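Local coordinates for dally-like, isoform A (Drosophila melanogaster, PDB 6XTZ), which binds Wnt and hedgehog proteins, probably as a cell-surface proteoglycan, its glypican core here holding O-palmitoleoyl serine, a mimic of the lipid-bearing part of Wnt, at residues 5-13 against 43-51; 195-203 against 279-289. The protein carries 5 engineered substitutions. All blocks are in the same frame, centred on the assembly; numbering follows the deposited sequence.

Contact 1: residues 5-13 against 43-51; sequences QFSPNCSAV and PSVGTCCTY. With NAG (2-acetamido-2-deoxy-beta-D-glucopyranose), chain B.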
ATOM      1  N   GLN A   5      46.478  13.507 -19.033  1.00115.00           N
ATOM      2  CA  GLN A   5      46.396  12.429 -20.011  1.00114.67           C
ATOM      3  C   GLN A   5      46.759  12.938 -21.402  1.00115.15           C
ATOM      4  O   GLN A   5      47.860  13.445 -21.617  1.00116.76           O
ATOM      5  CB  GLN A   5      44.995  11.813 -20.011  1.00114.97           C
ATOM      6  CG  GLN A   5      44.571  11.262 -18.656  1.00116.62           C
ATOM      7  CD  GLN A   5      43.207  10.599 -18.688  1.00116.03           C
ATOM      8  OE1 GLN A   5      42.193  11.249 -18.945  1.00117.31           O
ATOM      9  NE2 GLN A   5      43.178   9.297 -18.427  1.00113.32           N
ATOM     10  N   PHE A   6      45.831  12.801 -22.347  1.00110.27           N
ATOM     11  CA  PHE A   6      46.043  13.275 -23.706  1.00101.81           C
ATOM     12  C   PHE A   6      44.750  13.887 -24.230  1.00 92.14           C
ATOM     13  O   PHE A   6      43.670  13.679 -23.672  1.00 90.50           O
ATOM     14  CB  PHE A   6      46.534  12.148 -24.626  1.00104.44           C
ATOM     15  CG  PHE A   6      47.902  11.633 -24.272  1.00109.96           C
ATOM     16  CD1 PHE A   6      49.039  12.275 -24.733  1.00110.41           C
ATOM     17  CD2 PHE A   6      48.051  10.510 -23.473  1.00112.32           C
ATOM     18  CE1 PHE A   6      50.300  11.808 -24.407  1.00110.98           C
ATOM     19  CE2 PHE A   6      49.310  10.037 -23.144  1.00113.67           C
ATOM     20  CZ  PHE A   6      50.435  10.687 -23.612  1.00112.05           C
ATOM     21  N   SER A   7      44.880  14.650 -25.312  1.00 86.43           N
ATOM     22  CA  SER A   7      43.758  15.429 -25.815  1.00 79.29           C
ATOM     23  C   SER A   7      42.642  14.513 -26.316  1.00 72.82           C
ATOM     24  O   SER A   7      42.911  13.505 -26.975  1.00 71.04           O
ATOM     25  CB  SER A   7      44.210  16.358 -26.940  1.00 74.96           C
ATOM     26  OG  SER A   7      45.043  17.388 -26.442  1.00 76.04           O
ATOM     27  N   PRO A   8      41.387  14.840 -26.021  1.00 70.92           N
ATOM     28  CA  PRO A   8      40.275  13.996 -26.468  1.00 69.18           C
ATOM     29  C   PRO A   8      40.014  14.144 -27.959  1.00 68.43           C
ATOM     30  O   PRO A   8      40.388  15.131 -28.597  1.00 71.10           O
ATOM     31  CB  PRO A   8      39.091  14.512 -25.646  1.00 67.13           C
ATOM     32  CG  PRO A   8      39.435  15.939 -25.365  1.00 68.09           C
ATOM     33  CD  PRO A   8      40.931  15.980 -25.207  1.00 69.06           C
ATOM     34  N   ASN A   9      39.344  13.134 -28.512  1.00 64.90           N
ATOM     35  CA  ASN A   9      38.991  13.096 -29.930  1.00 65.48           C
ATOM     36  C   ASN A   9      37.545  13.559 -30.067  1.00 65.16           C
ATOM     37  O   ASN A   9      36.609  12.773 -29.897  1.00 63.17           O
ATOM     38  CB  ASN A   9      39.189  11.696 -30.501  1.00 67.83           C
ATOM     39  CG  ASN A   9      39.034  11.653 -32.007  1.00 78.28           C
ATOM     40  OD1 ASN A   9      38.963  12.690 -32.665  1.00 76.86           O
ATOM     41  ND2 ASN A   9      38.983  10.449 -32.561  1.00 94.51           N
ATOM     42  N   CYS A  10      37.365  14.845 -30.378  1.00 64.03           N
ATOM     43  CA  CYS A  10      36.026  15.405 -30.493  1.00 61.29           C
ATOM     44  C   CYS A  10      35.312  14.949 -31.755  1.00 62.31           C
ATOM     45  O   CYS A  10      34.082  15.044 -31.825  1.00 64.59           O
ATOM     46  CB  CYS A  10      36.093  16.931 -30.452  1.00 55.83           C
ATOM     47  SG  CYS A  10      37.017  17.565 -29.039  1.00 56.49           S
ATOM     48  N   SER A  11      36.051  14.455 -32.750  1.00 61.80           N
ATOM     49  CA  SER A  11      35.421  14.006 -33.985  1.00 64.81           C
ATOM     50  C   SER A  11      34.666  12.697 -33.790  1.00 63.83           C
ATOM     51  O   SER A  11      33.721  12.412 -34.534  1.00 65.35           O
ATOM     52  CB  SER A  11      36.473  13.853 -35.083  1.00 71.37           C
ATOM     53  OG  SER A  11      35.887  13.399 -36.289  1.00 77.41           O
ATOM     54  N   ALA A  12      35.064  11.891 -32.805  1.00 63.67           N
ATOM     55  CA  ALA A  12      34.402  10.615 -32.567  1.00 63.78           C
ATOM     56  C   ALA A  12      33.055  10.768 -31.874  1.00 63.14           C
ATOM     57  O   ALA A  12      32.254   9.827 -31.896  1.00 68.33           O
ATOM     58  CB  ALA A  12      35.305   9.699 -31.737  1.00 63.15           C
ATOM     59  N   VAL A  13      32.783  11.925 -31.270  1.00 62.34           N
ATOM     60  CA  VAL A  13      31.572  12.140 -30.492  1.00 64.06           C
ATOM     61  C   VAL A  13      30.721  13.274 -31.050  1.00 66.01           C
ATOM     62  O   VAL A  13      29.786  13.723 -30.386  1.00 67.68           O
ATOM     63  CB  VAL A  13      31.904  12.395 -29.009  1.00 62.62           C
ATOM     64  CG1 VAL A  13      32.491  11.145 -28.376  1.00 59.70           C
ATOM     65  CG2 VAL A  13      32.866  13.566 -28.878  1.00 58.18           C
ATOM     66  N   PRO A  43      40.354  19.076 -17.756  1.00 61.53           N
ATOM     67  CA  PRO A  43      41.790  18.898 -17.545  1.00 61.83           C
ATOM     68  C   PRO A  43      42.587  19.859 -18.420  1.00 67.93           C
ATOM     69  O   PRO A  43      42.039  20.639 -19.198  1.00 69.92           O
ATOM     70  CB  PRO A  43      42.019  17.441 -17.951  1.00 61.77           C
ATOM     71  CG  PRO A  43      40.990  17.194 -18.992  1.00 62.47           C
ATOM     72  CD  PRO A  43      39.783  18.008 -18.595  1.00 64.61           C
ATOM     73  N   SER A  44      43.912  19.789 -18.274  1.00 69.51           N
ATOM     74  CA  SER A  44      44.789  20.625 -19.084  1.00 69.93           C
ATOM     75  C   SER A  44      44.749  20.226 -20.553  1.00 67.90           C
ATOM     76  O   SER A  44      44.919  21.082 -21.431  1.00 67.56           O
ATOM     77  CB  SER A  44      46.219  20.549 -18.550  1.00 76.08           C
ATOM     78  OG  SER A  44      46.596  19.206 -18.300  1.00 78.64           O
ATOM     79  N   VAL A  45      44.513  18.944 -20.843  1.00 66.86           N
ATOM     80  CA  VAL A  45      44.499  18.479 -22.225  1.00 69.67           C
ATOM     81  C   VAL A  45      43.294  19.008 -22.993  1.00 69.17           C
ATOM     82  O   VAL A  45      43.270  18.931 -24.226  1.00 68.85           O
ATOM     83  CB  VAL A  45      44.536  16.940 -22.274  1.00 71.62           C
ATOM     84  CG1 VAL A  45      45.773  16.418 -21.564  1.00 76.32           C
ATOM     85  CG2 VAL A  45      43.275  16.356 -21.660  1.00 63.97           C
ATOM     86  N   GLY A  46      42.296  19.541 -22.302  1.00 66.95           N
ATOM     87  CA  GLY A  46      41.138  20.135 -22.940  1.00 61.63           C
ATOM     88  C   GLY A  46      39.907  19.250 -22.820  1.00 55.95           C
ATOM     89  O   GLY A  46      39.939  18.149 -22.269  1.00 54.15           O
ATOM     90  N   THR A  47      38.808  19.769 -23.362  1.00 54.76           N
ATOM     91  CA  THR A  47      37.526  19.082 -23.350  1.00 57.20           C
ATOM     92  C   THR A  47      36.786  19.376 -24.646  1.00 57.02           C
ATOM     93  O   THR A  47      36.998  20.417 -25.275  1.00 51.94           O
ATOM     94  CB  THR A  47      36.665  19.507 -22.153  1.00 60.60           C
ATOM     95  OG1 THR A  47      35.349  18.956 -22.290  1.00 64.15           O
ATOM     96  CG2 THR A  47      36.570  21.024 -22.077  1.00 59.24           C
ATOM     97  N   CYS A  48      35.916  18.450 -25.041  1.00 55.08           N
ATOM     98  CA  CYS A  48      35.116  18.608 -26.248  1.00 54.00           C
ATOM     99  C   CYS A  48      33.778  19.283 -25.986  1.00 55.25           C
ATOM    100  O   CYS A  48      32.971  19.408 -26.912  1.00 60.72           O
ATOM    101  CB  CYS A  48      34.877  17.248 -26.913  1.00 52.18           C
ATOM    102  SG  CYS A  48      36.371  16.423 -27.486  1.00 59.88           S
ATOM    103  N   CYS A  49      33.526  19.723 -24.758  1.00 48.50           N
ATOM    104  CA  CYS A  49      32.260  20.332 -24.384  1.00 47.67           C
ATOM    105  C   CYS A  49      32.480  21.768 -23.934  1.00 54.57           C
ATOM    106  O   CYS A  49      33.493  22.085 -23.302  1.00 59.17           O
ATOM    107  CB  CYS A  49      31.579  19.540 -23.264  1.00 50.80           C
ATOM    108  SG  CYS A  49      30.987  17.922 -23.779  1.00 55.08           S
ATOM    109  N   THR A  50      31.527  22.629 -24.264  1.00 54.95           N
ATOM    110  CA  THR A  50      31.505  23.998 -23.777  1.00 52.82           C
ATOM    111  C   THR A  50      30.578  24.097 -22.571  1.00 48.44           C
ATOM    112  O   THR A  50      29.896  23.141 -22.197  1.00 52.62           O
ATOM    113  CB  THR A  50      31.056  24.961 -24.877  1.00 53.55           C
ATOM    114  OG1 THR A  50      29.687  24.700 -25.210  1.00 57.40           O
ATOM    115  CG2 THR A  50      31.914  24.784 -26.123  1.00 58.65           C
ATOM    116  N   TYR A  51      30.564  25.282 -21.959  1.00 49.68           N
ATOM    117  CA  TYR A  51      29.686  25.515 -20.818  1.00 47.82           C
ATOM    118  C   TYR A  51      28.219  25.436 -21.222  1.00 51.76           C
ATOM    119  O   TYR A  51      27.381  24.959 -20.447  1.00 55.62           O
ATOM    120  CB  TYR A  51      30.001  26.874 -20.194  1.00 51.86           C
ATOM    121  CG  TYR A  51      29.292  27.151 -18.888  1.00 52.12           C
ATOM    122  CD1 TYR A  51      29.885  26.828 -17.674  1.00 48.68           C
ATOM    123  CD2 TYR A  51      28.045  27.761 -18.866  1.00 44.30           C
ATOM    124  CE1 TYR A  51      29.248  27.092 -16.477  1.00 46.98           C
ATOM    125  CE2 TYR A  51      27.402  28.030 -17.674  1.00 43.81           C
ATOM    126  CZ  TYR A  51      28.007  27.693 -16.483  1.00 47.16           C
ATOM    127  OH  TYR A  51      27.367  27.960 -15.296  1.00 45.28           O
TER
HETATM  128  C1  NAG B 701      38.843  10.295 -33.987  1.00 61.19           C
HETATM  129  C2  NAG B 701      39.733   9.167 -34.509  1.00 68.40           C
HETATM  130  C3  NAG B 701      39.588   9.041 -36.022  1.00 75.76           C
HETATM  131  C4  NAG B 701      38.123   8.881 -36.403  1.00 75.36           C
HETATM  132  C5  NAG B 701      37.294  10.013 -35.803  1.00 72.06           C
HETATM  133  C6  NAG B 701      35.810   9.851 -36.042  1.00 78.01           C
HETATM  134  C7  NAG B 701      41.838   8.509 -33.433  1.00 71.39           C
HETATM  135  C8  NAG B 701      43.257   8.897 -33.146  1.00 67.17           C
HETATM  136  N2  NAG B 701      41.122   9.387 -34.144  1.00 69.30           N
HETATM  137  O3  NAG B 701      40.335   7.919 -36.478  1.00 79.87           O
HETATM  138  O4  NAG B 701      37.984   8.894 -37.819  1.00 78.38           O
HETATM  139  O5  NAG B 701      37.483  10.057 -34.380  1.00 67.29           O
HETATM  140  O6  NAG B 701      35.438   8.481 -36.093  1.00 85.65           O
HETATM  141  O7  NAG B 701      41.360   7.449 -33.039  1.00 72.38           O
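Residues 5-10 and 45-48 run side by side as two irregular segments, their end-to-end directions 24° apart, neither forming regular helix or strand where they touch. The CA atoms of Ser7 and Val45 come within 4.8 Å, Val45 being the third residue of a type I turn from Pro43 to Gly46. Val45 lies against the backbone of 5-6: its CG2 meets Phe6 O at 3.4 Å and its CG1 packs on the carbonyl of Gln5. Ser7 OG donates to Val45 O (3.2 Å), reaching it in the carbonyl plane on a lone pair at a C=O...donor angle of 135°. Next along, the Pro8 ring lies beside segment 43-51, its CD near the carbonyl oxygens of Val45 and Gly46 and its CG 3.8 Å from Cys48 SG. An alanine here would lose CG and CD and would probably leave a gap between the Val45 and Gly46 carbonyls and the sulfur of Cys48, with only CB still against that sulfur. The disulfide Cys10 SG–Cys48 SG (2.0 Å) ties the two segments covalently, with a chi3 of -86°. On Asn9, whose CB points away from 43-51, ND2 carries the N-linked sugar, placing the glycan on a different side from the disulfide. The contact joins the loop before helix 14-19 to the one leading into helix 51-110, where Cys49 is disulfide-bonded to Cys239 and Thr50 OG1 caps Met53 N.

Contact 2: residues 195-203 against 279-289; sequences RSFVATRTY and VAERLLGSFNI
Ser196 OG donates a short hydrogen bond (2.6 Å) to Phe287 O, joining helix 185-216 to the turn that follows helix 263-283. The hydroxyl stands anti to its backbone N (chi1 -172°), which carries it to that carbonyl and also sets it 3.3 Å from the methyl CD1 of Ile289. The ring of the same Phe287 is sandwiched: Arg195 CB lies over one face in a CH-pi contact, 3.8 Å from the centroid, and Arg282 CD covers the opposite face, while Ala199 CB meets the ring at its edge. Of the Leu283 methyls, CD1 sits over a face of the Tyr203 ring, 3.9 Å from its centroid and offset toward the rim, and CD2 reaches Ala199 CB at 3.8 Å. Val279 CG1 and Ala280 CB also border that tyrosine.

Behind this layer, Thr200 OG1 donates to Ser196 O (2.6 Å), which Thr200 N grips from the other face of the carbonyl plane. A water accepting from Ile289 N gives a weak bond to Thr200 OG1. Arg282 O takes Gly285 N and Phe287 N, tying the turn to the end of helix 263-283; Asn288 N closes it on Gly285 O, and Asn288 OD1 caps Val290 N. Phe87 meets Tyr203 edge-to-face. The axes of 195-203 and 279-283 pass 9.8 Å apart, crossing at -133°: broadly antiparallel helix packing in the all-alpha glypican core, where Ile289 lines the O-palmitoleoyl serine pocket.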
ATOM      1  N   ARG A 195     -13.388  -9.692  13.209  1.00 45.96           N
ATOM      2  CA  ARG A 195     -12.117  -9.884  12.515  1.00 44.72           C
ATOM      3  C   ARG A 195     -12.280  -9.714  11.011  1.00 45.25           C
ATOM      4  O   ARG A 195     -11.429  -9.108  10.350  1.00 45.95           O
ATOM      5  CB  ARG A 195     -11.548 -11.267  12.821  1.00 44.64           C
ATOM      6  CG  ARG A 195     -11.080 -11.479  14.246  1.00 50.12           C
ATOM      7  CD  ARG A 195     -10.799 -12.955  14.460  1.00 56.71           C
ATOM      8  NE  ARG A 195     -10.109 -13.233  15.714  1.00 60.46           N
ATOM      9  CZ  ARG A 195      -9.768 -14.452  16.114  1.00 59.79           C
ATOM     10  NH1 ARG A 195     -10.054 -15.501  15.355  1.00 50.73           N
ATOM     11  NH2 ARG A 195      -9.137 -14.625  17.268  1.00 67.61           N
ATOM     12  N   SER A 196     -13.370 -10.246  10.453  1.00 45.07           N
ATOM     13  CA  SER A 196     -13.570 -10.197   9.010  1.00 47.05           C
ATOM     14  C   SER A 196     -13.761  -8.764   8.526  1.00 44.55           C
ATOM     15  O   SER A 196     -13.169  -8.355   7.521  1.00 45.17           O
ATOM     16  CB  SER A 196     -14.768 -11.062   8.621  1.00 47.21           C
ATOM     17  OG  SER A 196     -14.877 -11.172   7.213  1.00 56.04           O
ATOM     18  N   PHE A 197     -14.581  -7.984   9.234  1.00 43.08           N
ATOM     19  CA  PHE A 197     -14.861  -6.621   8.795  1.00 39.77           C
ATOM     20  C   PHE A 197     -13.660  -5.705   8.998  1.00 42.57           C
ATOM     21  O   PHE A 197     -13.417  -4.804   8.185  1.00 42.81           O
ATOM     22  CB  PHE A 197     -16.087  -6.077   9.525  1.00 38.19           C
ATOM     23  CG  PHE A 197     -17.382  -6.379   8.830  1.00 44.28           C
ATOM     24  CD1 PHE A 197     -18.011  -7.602   9.004  1.00 42.73           C
ATOM     25  CD2 PHE A 197     -17.967  -5.442   7.994  1.00 42.67           C
ATOM     26  CE1 PHE A 197     -19.201  -7.883   8.359  1.00 38.55           C
ATOM     27  CE2 PHE A 197     -19.159  -5.716   7.347  1.00 39.53           C
ATOM     28  CZ  PHE A 197     -19.774  -6.937   7.529  1.00 39.80           C
ATOM     29  N   VAL A 198     -12.899  -5.911  10.074  1.00 44.54           N
ATOM     30  CA  VAL A 198     -11.699  -5.108  10.288  1.00 44.11           C
ATOM     31  C   VAL A 198     -10.659  -5.414   9.217  1.00 41.00           C
ATOM     32  O   VAL A 198     -10.059  -4.505   8.635  1.00 41.48           O
ATOM     33  CB  VAL A 198     -11.138  -5.336  11.703  1.00 40.81           C
ATOM     34  CG1 VAL A 198      -9.808  -4.617  11.866  1.00 36.89           C
ATOM     35  CG2 VAL A 198     -12.128  -4.853  12.748  1.00 40.90           C
ATOM     36  N   ALA A 199     -10.441  -6.700   8.931  1.00 41.47           N
ATOM     37  CA  ALA A 199      -9.467  -7.071   7.910  1.00 38.78           C
ATOM     38  C   ALA A 199      -9.908  -6.607   6.527  1.00 42.48           C
ATOM     39  O   ALA A 199      -9.077  -6.183   5.716  1.00 46.00           O
ATOM     40  CB  ALA A 199      -9.240  -8.582   7.923  1.00 33.27           C
ATOM     41  N   THR A 200     -11.210  -6.674   6.242  1.00 41.11           N
ATOM     42  CA  THR A 200     -11.700  -6.278   4.925  1.00 39.86           C
ATOM     43  C   THR A 200     -11.558  -4.775   4.715  1.00 41.91           C
ATOM     44  O   THR A 200     -11.078  -4.327   3.666  1.00 40.96           O
ATOM     45  CB  THR A 200     -13.156  -6.709   4.752  1.00 42.47           C
ATOM     46  OG1 THR A 200     -13.268  -8.120   4.980  1.00 42.75           O
ATOM     47  CG2 THR A 200     -13.644  -6.386   3.348  1.00 29.14           C
ATOM     48  N   ARG A 201     -11.970  -3.979   5.703  1.00 41.37           N
ATOM     49  CA  ARG A 201     -11.866  -2.530   5.578  1.00 39.67           C
ATOM     50  C   ARG A 201     -10.411  -2.083   5.528  1.00 38.95           C
ATOM     51  O   ARG A 201     -10.031  -1.270   4.678  1.00 38.57           O
ATOM     52  CB  ARG A 201     -12.598  -1.846   6.732  1.00 40.76           C
ATOM     53  CG  ARG A 201     -12.221  -0.386   6.897  1.00 47.73           C
ATOM     54  CD  ARG A 201     -13.084   0.321   7.926  1.00 44.73           C
ATOM     55  NE  ARG A 201     -12.559   1.650   8.232  1.00 53.65           N
ATOM     56  CZ  ARG A 201     -12.769   2.730   7.486  1.00 48.94           C
ATOM     57  NH1 ARG A 201     -13.496   2.650   6.379  1.00 45.60           N
ATOM     58  NH2 ARG A 201     -12.248   3.896   7.846  1.00 47.28           N
ATOM     59  N   THR A 202      -9.580  -2.609   6.432  1.00 36.20           N
ATOM     60  CA  THR A 202      -8.180  -2.198   6.484  1.00 38.02           C
ATOM     61  C   THR A 202      -7.453  -2.538   5.188  1.00 40.38           C
ATOM     62  O   THR A 202      -6.593  -1.776   4.732  1.00 46.54           O
ATOM     63  CB  THR A 202      -7.489  -2.853   7.680  1.00 38.51           C
ATOM     64  OG1 THR A 202      -8.215  -2.545   8.877  1.00 40.45           O
ATOM     65  CG2 THR A 202      -6.057  -2.351   7.820  1.00 32.40           C
ATOM     66  N   TYR A 203      -7.793  -3.675   4.578  1.00 37.39           N
ATOM     67  CA  TYR A 203      -7.165  -4.078   3.323  1.00 36.71           C
ATOM     68  C   TYR A 203      -7.368  -3.016   2.247  1.00 41.28           C
ATOM     69  O   TYR A 203      -6.414  -2.593   1.582  1.00 36.07           O
ATOM     70  CB  TYR A 203      -7.746  -5.420   2.880  1.00 37.93           C
ATOM     71  CG  TYR A 203      -7.004  -6.119   1.763  1.00 34.25           C
ATOM     72  CD1 TYR A 203      -5.756  -6.687   1.980  1.00 33.28           C
ATOM     73  CD2 TYR A 203      -7.571  -6.245   0.501  1.00 37.30           C
ATOM     74  CE1 TYR A 203      -5.085  -7.341   0.965  1.00 35.83           C
ATOM     75  CE2 TYR A 203      -6.907  -6.896  -0.520  1.00 37.01           C
ATOM     76  CZ  TYR A 203      -5.664  -7.442  -0.282  1.00 39.02           C
ATOM     77  OH  TYR A 203      -4.998  -8.094  -1.293  1.00 46.97           O
ATOM     78  N   VAL A 279      -2.718 -10.022   5.229  1.00 43.27           N
ATOM     79  CA  VAL A 279      -4.150  -9.761   5.336  1.00 42.44           C
ATOM     80  C   VAL A 279      -4.899 -10.428   4.190  1.00 44.61           C
ATOM     81  O   VAL A 279      -5.976 -11.002   4.385  1.00 41.73           O
ATOM     82  CB  VAL A 279      -4.412  -8.246   5.389  1.00 40.14           C
ATOM     83  CG1 VAL A 279      -5.905  -7.960   5.345  1.00 36.32           C
ATOM     84  CG2 VAL A 279      -3.791  -7.650   6.643  1.00 34.55           C
ATOM     85  N   ALA A 280      -4.337 -10.372   2.978  1.00 42.47           N
ATOM     86  CA  ALA A 280      -4.942 -11.072   1.849  1.00 41.66           C
ATOM     87  C   ALA A 280      -5.022 -12.571   2.100  1.00 45.24           C
ATOM     88  O   ALA A 280      -5.954 -13.231   1.627  1.00 48.71           O
ATOM     89  CB  ALA A 280      -4.153 -10.791   0.569  1.00 40.13           C
ATOM     90  N   GLU A 281      -4.056 -13.126   2.836  1.00 45.59           N
ATOM     91  CA  GLU A 281      -4.128 -14.534   3.207  1.00 49.86           C
ATOM     92  C   GLU A 281      -5.312 -14.793   4.132  1.00 49.64           C
ATOM     93  O   GLU A 281      -6.007 -15.807   3.997  1.00 48.77           O
ATOM     94  CB  GLU A 281      -2.821 -14.966   3.873  1.00 60.69           C
ATOM     95  CG  GLU A 281      -2.717 -16.456   4.152  1.00 74.04           C
ATOM     96  CD  GLU A 281      -1.498 -16.807   4.984  1.00 83.28           C
ATOM     97  OE1 GLU A 281      -1.507 -16.529   6.202  1.00 84.29           O
ATOM     98  OE2 GLU A 281      -0.528 -17.354   4.419  1.00 88.42           O
ATOM     99  N   ARG A 282      -5.555 -13.881   5.076  1.00 44.60           N
ATOM    100  CA  ARG A 282      -6.702 -14.010   5.966  1.00 44.23           C
ATOM    101  C   ARG A 282      -8.014 -13.855   5.207  1.00 50.24           C
ATOM    102  O   ARG A 282      -8.961 -14.620   5.430  1.00 56.57           O
ATOM    103  CB  ARG A 282      -6.612 -12.974   7.084  1.00 40.64           C
ATOM    104  CG  ARG A 282      -5.513 -13.232   8.094  1.00 41.47           C
ATOM    105  CD  ARG A 282      -5.921 -14.296   9.095  1.00 46.14           C
ATOM    106  NE  ARG A 282      -4.964 -14.406  10.191  1.00 52.93           N
ATOM    107  CZ  ARG A 282      -4.033 -15.350  10.278  1.00 57.24           C
ATOM    108  NH1 ARG A 282      -3.933 -16.274   9.333  1.00 62.13           N
ATOM    109  NH2 ARG A 282      -3.203 -15.369  11.311  1.00 57.45           N
ATOM    110  N   LEU A 283      -8.088 -12.870   4.307  1.00 43.31           N
ATOM    111  CA  LEU A 283      -9.325 -12.617   3.577  1.00 40.15           C
ATOM    112  C   LEU A 283      -9.698 -13.777   2.664  1.00 42.55           C
ATOM    113  O   LEU A 283     -10.885 -14.019   2.428  1.00 48.90           O
ATOM    114  CB  LEU A 283      -9.201 -11.328   2.766  1.00 39.73           C
ATOM    115  CG  LEU A 283      -9.062 -10.046   3.583  1.00 40.28           C
ATOM    116  CD1 LEU A 283      -8.977  -8.837   2.663  1.00 30.32           C
ATOM    117  CD2 LEU A 283     -10.229  -9.910   4.550  1.00 38.61           C
ATOM    118  N   LEU A 284      -8.711 -14.496   2.140  1.00 43.00           N
ATOM    119  CA  LEU A 284      -8.968 -15.671   1.323  1.00 43.79           C
ATOM    120  C   LEU A 284      -9.120 -16.938   2.151  1.00 52.29           C
ATOM    121  O   LEU A 284      -9.401 -18.001   1.586  1.00 57.44           O
ATOM    122  CB  LEU A 284      -7.845 -15.858   0.297  1.00 38.80           C
ATOM    123  CG  LEU A 284      -7.667 -14.719  -0.712  1.00 42.41           C
ATOM    124  CD1 LEU A 284      -6.405 -14.917  -1.534  1.00 38.10           C
ATOM    125  CD2 LEU A 284      -8.886 -14.610  -1.615  1.00 46.30           C
ATOM    126  N   GLY A 285      -8.946 -16.852   3.468  1.00 52.61           N
ATOM    127  CA  GLY A 285      -9.042 -18.018   4.321  1.00 48.88           C
ATOM    128  C   GLY A 285      -9.917 -17.821   5.541  1.00 48.04           C
ATOM    129  O   GLY A 285     -11.140 -17.705   5.423  1.00 50.84           O
ATOM    130  N   SER A 286      -9.288 -17.756   6.719  1.00 50.55           N
ATOM    131  CA  SER A 286     -10.031 -17.797   7.976  1.00 51.86           C
ATOM    132  C   SER A 286     -10.970 -16.605   8.119  1.00 52.22           C
ATOM    133  O   SER A 286     -12.106 -16.754   8.585  1.00 45.04           O
ATOM    134  CB  SER A 286      -9.061 -17.846   9.155  1.00 52.93           C
ATOM    135  OG  SER A 286      -8.053 -18.818   8.943  1.00 59.87           O
ATOM    136  N   PHE A 287     -10.517 -15.416   7.735  1.00 49.73           N
ATOM    137  CA  PHE A 287     -11.292 -14.202   7.941  1.00 43.97           C
ATOM    138  C   PHE A 287     -12.272 -13.926   6.809  1.00 45.65           C
ATOM    139  O   PHE A 287     -12.879 -12.850   6.784  1.00 50.12           O
ATOM    140  CB  PHE A 287     -10.361 -13.001   8.126  1.00 42.87           C
ATOM    141  CG  PHE A 287      -9.608 -13.004   9.431  1.00 43.48           C
ATOM    142  CD1 PHE A 287      -9.789 -14.018  10.360  1.00 44.32           C
ATOM    143  CD2 PHE A 287      -8.726 -11.979   9.732  1.00 42.95           C
ATOM    144  CE1 PHE A 287      -9.096 -14.014  11.556  1.00 45.80           C
ATOM    145  CE2 PHE A 287      -8.033 -11.969  10.926  1.00 46.23           C
ATOM    146  CZ  PHE A 287      -8.217 -12.987  11.839  1.00 48.29           C
ATOM    147  N   ASN A 288     -12.436 -14.861   5.878  1.00 42.41           N
ATOM    148  CA  ASN A 288     -13.354 -14.653   4.766  1.00 48.12           C
ATOM    149  C   ASN A 288     -14.782 -14.520   5.282  1.00 50.77           C
ATOM    150  O   ASN A 288     -15.255 -15.352   6.061  1.00 49.51           O
ATOM    151  CB  ASN A 288     -13.248 -15.807   3.771  1.00 55.64           C
ATOM    152  CG  ASN A 288     -13.885 -15.485   2.434  1.00 60.99           C
ATOM    153  OD1 ASN A 288     -15.015 -15.003   2.371  1.00 63.04           O
ATOM    154  ND2 ASN A 288     -13.153 -15.738   1.354  1.00 59.15           N
ATOM    155  N   ILE A 289     -15.467 -13.462   4.841  1.00 54.90           N
ATOM    156  CA  ILE A 289     -16.818 -13.197   5.319  1.00 54.93           C
ATOM    157  C   ILE A 289     -17.798 -14.269   4.858  1.00 56.44           C
ATOM    158  O   ILE A 289     -18.877 -14.413   5.443  1.00 54.15           O
ATOM    159  CB  ILE A 289     -17.271 -11.795   4.868  1.00 52.34           C
ATOM    160  CG1 ILE A 289     -18.469 -11.325   5.695  1.00 57.28           C
ATOM    161  CG2 ILE A 289     -17.608 -11.788   3.384  1.00 50.21           C
ATOM    162  CD1 ILE A 289     -18.216 -11.310   7.185  1.00 61.78           C
TER
HETATM  163  O   HOH W   1     -14.124 -11.054   3.526  1.00 47.91           O

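Contact 1 lies toward one end of the elongated chain and is only partly buried, whereas contact 2 is a buried contact much closer to the middle; their centres are 64 Å apart and they do not touch. They share no segment, but helix 51-110 relates to both: it begins at the end of segment 43-51, and its residues Phe87, Phe91 and Leu95 pack against side chains of contact 2. The chemistry follows the setting. Loops without regular structure are tied by a disulfide and stand beside a glycan, while helix 185-216 and the end of helix 263-283 meet through aromatic and aliphatic packing beside the lipid pocket. In each, a serine hydroxyl donates to a backbone carbonyl across the contact.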